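Local coordinates for RagB/SusD domain protein (Flavobacterium johnsoniae, PDB 5J5U) that probably binds chitin or its oligosaccharides at the outer membrane as a SusD-like lipoprotein of a chitin utilization locus, at residues Lys61-Trp73 / Asp437-Pro451. Sequence-based numbering, arbitrary orientation.
Sequences KFKKVDEYATALW and DSQTGGVVPTRLYYP
D437 OD2 takes two lysines at once: K61 NZ on its syn lone pair at 2.8 Å, and K63 NZ from above the carboxylate plane. Both ammonium groups also form salt bridges to E57 of helix 53-60, which probably helps to offset the two positive charges, and a water links K61 NZ to D437 OD1. Here, in a SusD-like fold, the loop leading to helix 452-457 runs along the start of helix 66-90 and the turn before it. Ahead of the helix the loop satisfies three backbone atoms: K61 O accepts S438 OG at 2.6 Å, F62 O accepts Q439 N, and K64 N meets Q439 OE1 from above the carbonyl plane, 41° out of it; K63 O turns instead to Y41 OH. The other end of that amide, NE2, is tied through a water to K64 O. S438 OG also accepts from G442 N, just past the type I turn S438-G441. F62 drops its ring into this loop, with P445 CD over the centre of one face. Further on, the Y449 ring lies with one face against A69 CB, and its chi1 of 49° sends the hydroxyl toward the helix start. W73 packs its indole on P451 and meets Y450 obliquely; an alanine here would probably leave the P451 ring without its aromatic platform and open a gap beside Y450. Y449 OH donates to the anti lone pair of D66 OD1, 2.7 Å away.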
loop_
_atom_site.group_PDB
_atom_site.type_symbol
_atom_site.label_atom_id
_atom_site.label_comp_id
_atom_site.label_asym_id
_atom_site.label_seq_id
_atom_site.Cartn_x
_atom_site.Cartn_y
_atom_site.Cartn_z
ATOM N N LYS A 61 15.873 -5.594 -9.514
ATOM C CA LYS A 61 17.338 -5.599 -9.400
ATOM C C LYS A 61 17.941 -4.322 -8.773
ATOM O O LYS A 61 19.117 -4.321 -8.429
ATOM C CB LYS A 61 17.966 -5.815 -10.778
ATOM C CG LYS A 61 17.618 -7.135 -11.404
ATOM C CD LYS A 61 18.510 -7.449 -12.604
ATOM C CE LYS A 61 18.334 -6.484 -13.745
ATOM N NZ LYS A 61 19.097 -6.928 -14.976
ATOM N N PHE A 62 17.130 -3.268 -8.623
ATOM C CA PHE A 62 17.531 -1.959 -8.062
ATOM C C PHE A 62 18.395 -1.103 -9.018
ATOM O O PHE A 62 19.610 -1.031 -8.903
ATOM C CB PHE A 62 18.260 -2.140 -6.723
ATOM C CG PHE A 62 17.580 -3.126 -5.793
ATOM C CD1 PHE A 62 16.184 -3.249 -5.783
ATOM C CD2 PHE A 62 18.335 -3.930 -4.937
ATOM C CE1 PHE A 62 15.558 -4.139 -4.948
ATOM C CE2 PHE A 62 17.731 -4.826 -4.091
ATOM C CZ PHE A 62 16.331 -4.948 -4.091
ATOM N N LYS A 63 17.738 -0.456 -9.966
ATOM C CA LYS A 63 18.389 0.505 -10.834
ATOM C C LYS A 63 17.609 1.831 -10.796
ATOM O O LYS A 63 16.379 1.833 -10.787
ATOM C CB LYS A 63 18.484 -0.025 -12.269
ATOM C CG LYS A 63 19.366 -1.227 -12.424
ATOM C CD LYS A 63 19.629 -1.531 -13.888
ATOM C CE LYS A 63 20.423 -2.818 -14.038
ATOM N NZ LYS A 63 20.677 -3.086 -15.463
ATOM N N LYS A 64 18.329 2.948 -10.748
ATOM C CA LYS A 64 17.710 4.263 -10.613
ATOM C C LYS A 64 17.264 4.846 -11.929
ATOM O O LYS A 64 18.011 4.834 -12.904
ATOM C CB LYS A 64 18.674 5.262 -9.964
ATOM C CG LYS A 64 19.209 4.834 -8.649
ATOM C CD LYS A 64 19.498 6.048 -7.790
ATOM C CE LYS A 64 20.769 6.749 -8.202
ATOM N NZ LYS A 64 21.258 7.663 -7.116
ATOM N N VAL A 65 16.042 5.361 -11.932
ATOM C CA VAL A 65 15.523 6.224 -13.001
ATOM C C VAL A 65 14.833 7.361 -12.258
ATOM O O VAL A 65 13.868 7.117 -11.497
ATOM C CB VAL A 65 14.511 5.507 -13.942
ATOM C CG1 VAL A 65 14.117 6.418 -15.103
ATOM C CG2 VAL A 65 15.087 4.200 -14.483
ATOM N N ASP A 66 15.349 8.574 -12.431
ATOM C CA ASP A 66 14.862 9.756 -11.705
ATOM C C ASP A 66 13.359 9.909 -11.808
ATOM O O ASP A 66 12.687 10.168 -10.829
ATOM C CB ASP A 66 15.530 11.046 -12.218
ATOM C CG ASP A 66 17.007 11.099 -11.923
ATOM O OD1 ASP A 66 17.461 10.351 -11.028
ATOM O OD2 ASP A 66 17.724 11.891 -12.585
ATOM N N GLU A 67 12.850 9.783 -13.017
ATOM C CA GLU A 67 11.435 9.923 -13.272
ATOM C C GLU A 67 10.633 8.906 -12.461
ATOM O O GLU A 67 9.545 9.220 -11.941
ATOM C CB GLU A 67 11.149 9.751 -14.762
ATOM C CG GLU A 67 9.702 9.850 -15.109
ATOM C CD GLU A 67 9.383 9.339 -16.496
ATOM O OE1 GLU A 67 9.432 8.113 -16.665
ATOM O OE2 GLU A 67 9.050 10.154 -17.398
ATOM N N TYR A 68 11.172 7.691 -12.343
ATOM C CA TYR A 68 10.445 6.617 -11.668
ATOM C C TYR A 68 10.421 6.885 -10.188
ATOM O O TYR A 68 9.393 6.746 -9.550
ATOM C CB TYR A 68 11.046 5.245 -11.964
ATOM C CG TYR A 68 10.918 4.774 -13.409
ATOM C CD1 TYR A 68 10.214 5.522 -14.350
ATOM C CD2 TYR A 68 11.472 3.543 -13.824
ATOM C CE1 TYR A 68 10.085 5.089 -15.676
ATOM C CE2 TYR A 68 11.342 3.089 -15.158
ATOM C CZ TYR A 68 10.647 3.871 -16.072
ATOM O OH TYR A 68 10.511 3.475 -17.384
ATOM N N ALA A 69 11.554 7.312 -9.648
ATOM C CA ALA A 69 11.657 7.595 -8.229
ATOM C C ALA A 69 10.903 8.867 -7.813
ATOM O O ALA A 69 10.460 8.940 -6.665
ATOM C CB ALA A 69 13.126 7.705 -7.818
ATOM N N THR A 70 10.742 9.853 -8.720
ATOM C CA THR A 70 10.093 11.096 -8.317
ATOM C C THR A 70 8.649 11.268 -8.799
ATOM O O THR A 70 8.015 12.294 -8.494
ATOM C CB THR A 70 10.884 12.320 -8.805
ATOM O OG1 THR A 70 10.885 12.366 -10.236
ATOM C CG2 THR A 70 12.317 12.288 -8.273
ATOM N N ALA A 71 8.126 10.279 -9.523
ATOM C CA ALA A 71 6.753 10.325 -10.044
ATOM C C ALA A 71 5.655 10.580 -8.973
ATOM O O ALA A 71 4.756 11.414 -9.174
ATOM C CB ALA A 71 6.457 9.036 -10.790
ATOM N N LEU A 72 5.710 9.849 -7.855
ATOM C CA LEU A 72 4.783 10.103 -6.742
ATOM C C LEU A 72 4.889 11.572 -6.268
ATOM O O LEU A 72 3.883 12.267 -6.171
ATOM C CB LEU A 72 5.056 9.152 -5.572
ATOM C CG LEU A 72 4.094 9.170 -4.380
ATOM C CD1 LEU A 72 2.737 8.668 -4.815
ATOM C CD2 LEU A 72 4.626 8.336 -3.226
ATOM N N TRP A 73 6.112 12.037 -5.994
ATOM C CA TRP A 73 6.329 13.422 -5.583
ATOM C C TRP A 73 5.656 14.430 -6.528
ATOM O O TRP A 73 4.799 15.233 -6.129
ATOM C CB TRP A 73 7.818 13.696 -5.521
ATOM C CG TRP A 73 8.205 15.105 -5.190
ATOM C CD1 TRP A 73 8.198 16.182 -6.027
ATOM C CD2 TRP A 73 8.715 15.574 -3.935
ATOM N NE1 TRP A 73 8.646 17.299 -5.360
ATOM C CE2 TRP A 73 8.987 16.948 -4.081
ATOM C CE3 TRP A 73 8.969 14.960 -2.702
ATOM C CZ2 TRP A 73 9.493 17.718 -3.048
ATOM C CZ3 TRP A 73 9.466 15.724 -1.674
ATOM C CH2 TRP A 73 9.722 17.097 -1.857
ATOM N N ASP A 437 24.551 -6.550 -11.788
ATOM C CA ASP A 437 24.273 -5.168 -12.182
ATOM C C ASP A 437 23.355 -4.446 -11.205
ATOM O O ASP A 437 22.847 -3.376 -11.524
ATOM C CB ASP A 437 23.665 -5.101 -13.601
ATOM C CG ASP A 437 22.439 -6.013 -13.771
ATOM O OD1 ASP A 437 22.258 -6.960 -12.964
ATOM O OD2 ASP A 437 21.651 -5.791 -14.723
ATOM N N SER A 438 23.125 -5.013 -10.024
ATOM C CA SER A 438 22.369 -4.291 -9.004
ATOM C C SER A 438 23.140 -3.053 -8.486
ATOM O O SER A 438 24.239 -3.166 -7.934
ATOM C CB SER A 438 22.026 -5.204 -7.843
ATOM O OG SER A 438 21.248 -4.517 -6.868
ATOM N N GLN A 439 22.551 -1.871 -8.629
ATOM C CA GLN A 439 23.290 -0.647 -8.285
ATOM C C GLN A 439 23.492 -0.530 -6.782
ATOM O O GLN A 439 24.316 0.257 -6.354
ATOM C CB GLN A 439 22.587 0.607 -8.850
ATOM C CG GLN A 439 22.794 0.769 -10.379
ATOM C CD GLN A 439 21.855 1.785 -11.074
ATOM O OE1 GLN A 439 21.180 2.604 -10.431
ATOM N NE2 GLN A 439 21.806 1.711 -12.405
ATOM N N THR A 440 22.780 -1.329 -5.985
ATOM C CA THR A 440 23.006 -1.360 -4.530
ATOM C C THR A 440 23.684 -2.635 -3.999
ATOM O O THR A 440 23.780 -2.825 -2.777
ATOM C CB THR A 440 21.692 -1.209 -3.743
ATOM O OG1 THR A 440 20.780 -2.203 -4.194
ATOM C CG2 THR A 440 21.066 0.140 -3.963
ATOM N N GLY A 441 24.151 -3.503 -4.898
ATOM C CA GLY A 441 24.732 -4.767 -4.479
ATOM C C GLY A 441 23.726 -5.672 -3.780
ATOM O O GLY A 441 24.085 -6.480 -2.924
ATOM N N GLY A 442 22.451 -5.490 -4.122
ATOM C CA GLY A 442 21.385 -6.320 -3.588
ATOM C C GLY A 442 20.768 -5.779 -2.315
ATOM O O GLY A 442 19.983 -6.467 -1.678
ATOM N N VAL A 443 21.146 -4.563 -1.926
ATOM C CA VAL A 443 20.572 -3.913 -0.746
ATOM C C VAL A 443 19.231 -3.260 -1.093
ATOM O O VAL A 443 19.170 -2.408 -1.994
ATOM C CB VAL A 443 21.516 -2.844 -0.186
ATOM C CG1 VAL A 443 20.902 -2.213 1.070
ATOM C CG2 VAL A 443 22.884 -3.467 0.136
ATOM N N VAL A 444 18.152 -3.624 -0.402
ATOM C CA VAL A 444 16.886 -3.004 -0.756
ATOM C C VAL A 444 16.913 -1.488 -0.457
ATOM O O VAL A 444 17.270 -1.056 0.628
ATOM C CB VAL A 444 15.692 -3.659 -0.062
ATOM C CG1 VAL A 444 14.359 -3.088 -0.633
ATOM C CG2 VAL A 444 15.743 -5.160 -0.240
ATOM N N PRO A 445 16.577 -0.680 -1.462
ATOM C CA PRO A 445 16.415 0.751 -1.230
ATOM C C PRO A 445 15.408 1.010 -0.127
ATOM O O PRO A 445 14.360 0.347 -0.081
ATOM C CB PRO A 445 15.923 1.266 -2.583
ATOM C CG PRO A 445 16.444 0.259 -3.568
ATOM C CD PRO A 445 16.316 -1.048 -2.866
ATOM N N THR A 446 15.703 1.969 0.745
ATOM C CA THR A 446 14.839 2.192 1.893
ATOM C C THR A 446 14.060 3.513 1.826
ATOM O O THR A 446 13.335 3.854 2.759
ATOM C CB THR A 446 15.641 2.108 3.207
ATOM O OG1 THR A 446 16.892 2.790 3.056
ATOM C CG2 THR A 446 15.905 0.626 3.551
ATOM N N ARG A 447 14.211 4.243 0.723
ATOM C CA ARG A 447 13.339 5.395 0.406
ATOM C C ARG A 447 13.552 5.747 -1.062
ATOM O O ARG A 447 14.486 5.258 -1.669
ATOM C CB ARG A 447 13.646 6.608 1.291
ATOM C CG ARG A 447 15.043 7.233 1.002
ATOM C CD ARG A 447 15.394 8.415 1.925
ATOM N NE ARG A 447 14.719 9.667 1.552
ATOM C CZ ARG A 447 15.176 10.552 0.654
ATOM N NH1 ARG A 447 16.306 10.325 0.008
ATOM N NH2 ARG A 447 14.486 11.668 0.387
ATOM N N LEU A 448 12.699 6.584 -1.633
ATOM C CA LEU A 448 12.998 7.189 -2.923
ATOM C C LEU A 448 13.430 8.644 -2.654
ATOM O O LEU A 448 13.277 9.157 -1.530
ATOM C CB LEU A 448 11.794 7.111 -3.871
ATOM C CG LEU A 448 11.308 5.693 -4.226
ATOM C CD1 LEU A 448 10.097 5.752 -5.161
ATOM C CD2 LEU A 448 12.421 4.840 -4.855
ATOM N N TYR A 449 14.007 9.300 -3.657
ATOM C CA TYR A 449 14.728 10.543 -3.390
ATOM C C TYR A 449 14.011 11.783 -3.959
ATOM O O TYR A 449 13.313 11.705 -4.973
ATOM C CB TYR A 449 16.165 10.419 -3.925
ATOM C CG TYR A 449 16.277 9.894 -5.350
ATOM C CD1 TYR A 449 16.438 8.532 -5.606
ATOM C CD2 TYR A 449 16.231 10.758 -6.440
ATOM C CE1 TYR A 449 16.545 8.048 -6.905
ATOM C CE2 TYR A 449 16.348 10.282 -7.739
ATOM C CZ TYR A 449 16.504 8.917 -7.961
ATOM O OH TYR A 449 16.592 8.441 -9.251
ATOM N N TYR A 450 14.196 12.923 -3.293
ATOM C CA TYR A 450 13.599 14.185 -3.748
ATOM C C TYR A 450 14.159 14.547 -5.120
ATOM O O TYR A 450 15.334 14.290 -5.384
ATOM C CB TYR A 450 13.900 15.337 -2.794
ATOM C CG TYR A 450 13.759 15.116 -1.299
ATOM C CD1 TYR A 450 12.627 14.555 -0.739
ATOM C CD2 TYR A 450 14.776 15.524 -0.445
ATOM C CE1 TYR A 450 12.525 14.394 0.655
ATOM C CE2 TYR A 450 14.690 15.382 0.924
ATOM C CZ TYR A 450 13.577 14.819 1.476
ATOM O OH TYR A 450 13.530 14.684 2.844
ATOM N N PRO A 451 13.324 15.144 -6.002
ATOM C CA PRO A 451 13.858 15.573 -7.303
ATOM C C PRO A 451 14.823 16.742 -7.163
ATOM O O PRO A 451 14.653 17.608 -6.288
ATOM C CB PRO A 451 12.597 15.977 -8.099
ATOM C CG PRO A 451 11.593 16.318 -7.055
ATOM C CD PRO A 451 11.883 15.427 -5.869
HETATM O O HOH W 1 20.998 -9.424 -14.039
HETATM O O HOH W 2 20.175 3.599 -13.630
#